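Local atomic coordinates of malonyl CoA-acyl carrier protein transacylase (Synechocystis sp. PCC 6803 substr. Kazusa, PDB entry 4RR5), a protein that transfers the malonyl group from malonyl-CoA to the holo acyl carrier protein, supplying malonyl-ACP for fatty acid biosynthesis. Residues L89-A94 and V215-D220; K111-V116 and I235-G240. All coordinates share one frame; numbering follows the deposited sequence.

Contact 1 (L89-A94 and V215-D220); sequences LGEYSA and VLSNVD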
# COMPACT_ATOMS: atom_id res chain seq x y z
N LEU A 89 -1.74 -0.83 2.32
CA LEU A 89 -1.64 -2.29 2.36
C LEU A 89 -0.19 -2.73 2.08
O LEU A 89 0.34 -3.65 2.74
CB LEU A 89 -2.62 -2.92 1.36
CG LEU A 89 -2.64 -4.44 1.07
CD1 LEU A 89 -1.48 -4.88 0.14
CD2 LEU A 89 -2.68 -5.30 2.36
N GLY A 90 0.46 -2.08 1.11
CA GLY A 90 1.85 -2.35 0.79
C GLY A 90 2.79 -2.44 1.98
O GLY A 90 3.74 -3.23 1.97
N GLU A 91 2.52 -1.64 3.01
CA GLU A 91 3.36 -1.59 4.21
C GLU A 91 3.47 -2.98 4.84
O GLU A 91 4.54 -3.36 5.31
CB GLU A 91 2.80 -0.59 5.23
CG GLU A 91 3.69 -0.33 6.48
CD GLU A 91 3.59 1.12 6.95
OE1 GLU A 91 3.30 1.35 8.15
OE2 GLU A 91 3.79 2.04 6.11
N TYR A 92 2.37 -3.72 4.84
CA TYR A 92 2.36 -5.09 5.36
C TYR A 92 3.31 -5.98 4.57
O TYR A 92 4.09 -6.73 5.15
CB TYR A 92 0.93 -5.67 5.36
CG TYR A 92 0.06 -5.02 6.42
CD1 TYR A 92 -0.54 -3.77 6.18
CD2 TYR A 92 -0.12 -5.61 7.66
CE1 TYR A 92 -1.30 -3.15 7.16
CE2 TYR A 92 -0.88 -5.00 8.64
CZ TYR A 92 -1.46 -3.77 8.39
OH TYR A 92 -2.22 -3.16 9.36
N SER A 93 3.26 -5.86 3.25
CA SER A 93 4.17 -6.59 2.40
C SER A 93 5.61 -6.17 2.69
O SER A 93 6.51 -7.01 2.75
CB SER A 93 3.84 -6.37 0.92
OG SER A 93 2.48 -6.64 0.64
N ALA A 94 5.82 -4.87 2.87
CA ALA A 94 7.15 -4.36 3.20
C ALA A 94 7.63 -4.93 4.54
O ALA A 94 8.76 -5.39 4.66
CB ALA A 94 7.14 -2.84 3.22
N VAL A 215 12.73 0.18 7.21
CA VAL A 215 11.36 0.37 6.74
C VAL A 215 10.98 1.84 6.83
O VAL A 215 11.16 2.45 7.89
CB VAL A 215 10.37 -0.46 7.58
CG1 VAL A 215 8.97 -0.48 6.94
CG2 VAL A 215 10.91 -1.87 7.81
N LEU A 216 10.47 2.41 5.74
CA LEU A 216 9.91 3.76 5.81
C LEU A 216 8.38 3.71 5.86
O LEU A 216 7.73 3.47 4.85
CB LEU A 216 10.37 4.62 4.62
CG LEU A 216 11.85 5.04 4.58
CD1 LEU A 216 12.81 3.86 4.38
CD2 LEU A 216 12.07 6.08 3.49
N SER A 217 7.82 3.97 7.03
CA SER A 217 6.39 3.80 7.22
C SER A 217 5.50 4.99 6.78
O SER A 217 5.92 6.15 6.82
CB SER A 217 6.13 3.49 8.68
OG SER A 217 6.99 2.43 9.07
N ASN A 218 4.27 4.66 6.38
CA ASN A 218 3.33 5.63 5.81
C ASN A 218 3.11 6.89 6.65
O ASN A 218 3.08 7.99 6.11
CB ASN A 218 1.96 4.96 5.57
CG ASN A 218 1.94 4.04 4.35
OD1 ASN A 218 0.92 3.42 4.07
ND2 ASN A 218 3.06 3.94 3.64
N VAL A 219 2.90 6.73 7.95
CA VAL A 219 2.63 7.91 8.78
C VAL A 219 3.89 8.68 9.16
O VAL A 219 3.81 9.82 9.60
CB VAL A 219 1.88 7.55 10.09
CG1 VAL A 219 0.47 7.06 9.77
CG2 VAL A 219 2.66 6.53 10.92
N ASP A 220 5.06 8.06 9.00
CA ASP A 220 6.32 8.71 9.37
C ASP A 220 7.50 8.06 8.65
O ASP A 220 8.17 7.17 9.19
CB ASP A 220 6.51 8.67 10.90
CG ASP A 220 7.89 9.17 11.34
OD1 ASP A 220 8.55 9.94 10.60
OD2 ASP A 220 8.31 8.79 12.45
O HOH W 1 2.66 3.94 8.97
O HOH W 2 5.35 0.58 9.98
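Glu91, in the first turn of helix 90-97, reaches across to the backbone of Ser217 and Asn218, where strand 215-217 runs out into a type I beta turn from Ser217 to Asp220, closed by Asp220 N bonding to Ser217 O at 3.0 Å. The helix follows a probable nucleophile elbow (Gly-x-Ser-x-Gly, with Gly90 the last glycine), as in other FabD acyltransferases. Glu91 OE2 receives the amide hydrogen of Asn218 N at 2.7 Å, with an N-H...O angle of 159° and on its syn lone pair. CG lies anti to the backbone N (chi1 -173°) and the chain bends at chi2, which sends the carboxylate to the turn. The other oxygen works through water: one molecule donates to Glu91 OE1 at 2.8 Å and accepts from Val219 N, and a second donates to the same atom and accepts from Ser217 OG at 2.6 Å. Thus one buried carboxylate ties down two successive amides of the turn, one directly and one by a bridge, together with the serine hydroxyl. Beside this bond the side chains of Glu91 and Asn218 run alongside one another, pointing opposite ways, their carboxylate and amide planes 65° apart. Replacing Glu91 by an alanine would probably leave Asn218 N without its carboxylate acceptor, take away the oxygen to which both waters donate and let the turn shift. Backbone bonding between Leu216 and Val84 joins the strand in turn to strand 83-86, which leads into Ser88, the active-site serine by similarity. The Asn218 side chain lies close to Ser88 and to His188, also assigned to the active site by similarity: its OD1 accepts a hydrogen bond from Ser88 N, while its ND2 donates to Gly86 O.

Contact 2 (K111-V116 and I235-G240); sequences KQRSEV and IQQMTG. With ACT (acetate ion), chain B.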
# COMPACT_ATOMS: atom_id res chain seq x y z
N LYS A 111 -5.95 -9.86 6.48
CA LYS A 111 -7.31 -10.38 6.38
C LYS A 111 -8.24 -9.62 7.30
O LYS A 111 -9.33 -9.22 6.91
CB LYS A 111 -7.32 -11.87 6.71
CG LYS A 111 -8.65 -12.57 6.65
CD LYS A 111 -8.39 -14.05 6.96
CE LYS A 111 -9.63 -14.90 6.80
NZ LYS A 111 -10.60 -14.60 7.88
N GLN A 112 -7.80 -9.42 8.54
CA GLN A 112 -8.62 -8.72 9.51
C GLN A 112 -8.72 -7.25 9.13
O GLN A 112 -9.81 -6.68 9.14
CB GLN A 112 -8.06 -8.86 10.92
CG GLN A 112 -8.89 -8.13 11.97
CD GLN A 112 -8.42 -8.43 13.39
OE1 GLN A 112 -7.67 -9.38 13.61
NE2 GLN A 112 -8.86 -7.61 14.36
N ARG A 113 -7.58 -6.66 8.77
CA ARG A 113 -7.53 -5.25 8.40
C ARG A 113 -8.53 -4.94 7.31
O ARG A 113 -9.28 -3.95 7.40
CB ARG A 113 -6.13 -4.88 7.93
CG ARG A 113 -5.97 -3.42 7.58
CD ARG A 113 -4.83 -3.25 6.60
NE ARG A 113 -4.28 -1.90 6.60
CZ ARG A 113 -4.24 -1.11 5.52
NH1 ARG A 113 -4.71 -1.54 4.36
NH2 ARG A 113 -3.71 0.10 5.61
N SER A 114 -8.56 -5.79 6.29
CA SER A 114 -9.39 -5.58 5.11
C SER A 114 -10.86 -5.85 5.40
O SER A 114 -11.74 -5.30 4.74
CB SER A 114 -8.91 -6.47 3.94
OG SER A 114 -9.05 -7.86 4.22
N GLU A 115 -11.14 -6.69 6.40
CA GLU A 115 -12.52 -6.91 6.81
C GLU A 115 -13.09 -5.68 7.51
O GLU A 115 -14.19 -5.23 7.20
CB GLU A 115 -12.64 -8.13 7.71
CG GLU A 115 -12.76 -9.41 6.92
CD GLU A 115 -12.50 -10.62 7.76
OE1 GLU A 115 -12.63 -10.51 9.00
OE2 GLU A 115 -12.15 -11.67 7.18
N VAL A 116 -12.32 -5.17 8.47
CA VAL A 116 -12.61 -3.94 9.17
C VAL A 116 -12.96 -2.81 8.20
O VAL A 116 -14.02 -2.20 8.32
CB VAL A 116 -11.39 -3.49 10.04
CG1 VAL A 116 -11.52 -2.04 10.44
CG2 VAL A 116 -11.21 -4.40 11.25
N ILE A 235 0.04 0.81 13.62
CA ILE A 235 -1.19 1.04 14.38
C ILE A 235 -1.80 2.40 14.07
O ILE A 235 -3.02 2.55 14.02
CB ILE A 235 -0.93 0.92 15.91
CG1 ILE A 235 -0.82 -0.56 16.29
CG2 ILE A 235 -2.02 1.62 16.72
CD1 ILE A 235 -0.46 -0.79 17.72
N GLN A 236 -0.94 3.39 13.84
CA GLN A 236 -1.39 4.73 13.48
C GLN A 236 -1.82 4.88 12.01
O GLN A 236 -2.44 5.87 11.63
CB GLN A 236 -0.29 5.73 13.81
CG GLN A 236 -0.12 5.94 15.30
CD GLN A 236 1.18 6.65 15.65
OE1 GLN A 236 1.93 7.06 14.77
NE2 GLN A 236 1.44 6.79 16.94
N GLN A 237 -1.53 3.87 11.19
CA GLN A 237 -1.64 4.04 9.75
C GLN A 237 -3.08 4.16 9.26
O GLN A 237 -3.35 4.87 8.31
CB GLN A 237 -0.97 2.87 9.04
CG GLN A 237 -0.99 2.97 7.53
CD GLN A 237 -0.90 1.62 6.88
OE1 GLN A 237 -1.63 0.70 7.27
NE2 GLN A 237 0.00 1.48 5.92
N MET A 238 -4.00 3.46 9.92
CA MET A 238 -5.32 3.34 9.34
C MET A 238 -6.10 4.65 9.41
O MET A 238 -6.95 4.91 8.55
CB MET A 238 -6.10 2.22 10.01
CG MET A 238 -7.40 1.92 9.28
SD MET A 238 -8.41 0.67 10.06
CE MET A 238 -7.35 -0.76 9.85
N THR A 239 -5.84 5.47 10.43
CA THR A 239 -6.52 6.76 10.59
C THR A 239 -5.68 7.92 10.06
O THR A 239 -6.14 9.07 10.01
CB THR A 239 -6.86 7.05 12.04
OG1 THR A 239 -5.67 6.88 12.84
CG2 THR A 239 -7.94 6.11 12.53
N GLY A 240 -4.46 7.60 9.64
CA GLY A 240 -3.50 8.62 9.29
C GLY A 240 -3.21 8.63 7.82
O GLY A 240 -3.59 7.71 7.09
C ACT B . -6.47 0.97 1.65
O ACT B . -5.44 0.32 2.01
OXT ACT B . -7.44 0.31 1.20
CH3 ACT B . -6.57 2.48 1.75
O HOH W 3 -3.07 -0.44 9.07
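In the active-site pocket, beside the nucleophile Ser88 assigned by similarity, Arg113 of helix 103-119 meets Gln237 and Met238 of the loop between helix 227-235 and strand 242-243. Arg113 NH2 donates to Gln237 OE1 at 2.7 Å, but the bond is bent, with an N-H...O angle of 138°. The donor stands above the carbonyl plane, 61° out of it, and the two side chains cross at about a right angle. A water spans the same pair in the guanidinium plane, accepting from Arg113 NE at 3.1 Å and donating to Gln237 OE1 at 2.6 Å, which gives that oxygen two donors. At the third nitrogen, Arg113 NH1 donates to an acetate oxygen, ACT O, at 3.1 Å. The acetate, probably from the crystallisation liquor, is also bonded to Ser88 OG. In relatives of the FabD family an arginine in this place pairs with the free carboxylate of the malonyl group, and Arg113 probably does the same; the acetate is consistent with such an anion site. Arg113 CG is turned anti to the backbone N (chi1 -178°) and the chain runs extended to NE, carrying the guanidinium from the helix into the pocket. Further bonds hold its end: NH1 to Gln60 OE1 and NH2 to Ser88 OG. Nearer the backbone of Arg113, the aliphatic part has an apolar neighbour: the methyl Met238 CE lies 3.8 Å from Arg113 CG, each side chain heading back past the other. The bend at chi3 turns this methyl toward the arginine, while Met238 SD, further back, lies 4.1 Å from Val116 CG1, one helical turn along from the arginine. Phe199 of helix 193-204 touches both Arg113 and Met238.

How the contacts relate
The two contacts, with centres about 12 Å apart, meet around Ser88 and His188, the active-site residues assigned by similarity. Their junction is a probable hydrogen bond of 2.8 Å from Gln237 NE2 of contact 2 to Asn218 OD1 of contact 1; the same NE2 also donates to Ser88 O. Thus Gln237 turns one end of its amide to the turn and the other to the arginine. Tyr92 CE1 packs 3.3 Å from Arg113 NE, and Glu91 CB lies 3.5 Å from Gln237 NE2. Helices 90-97 and 103-119 are successive, and the segments alternate along the chain. Gly240 O of 235-240 accepts a hydrogen bond from His188 ND1.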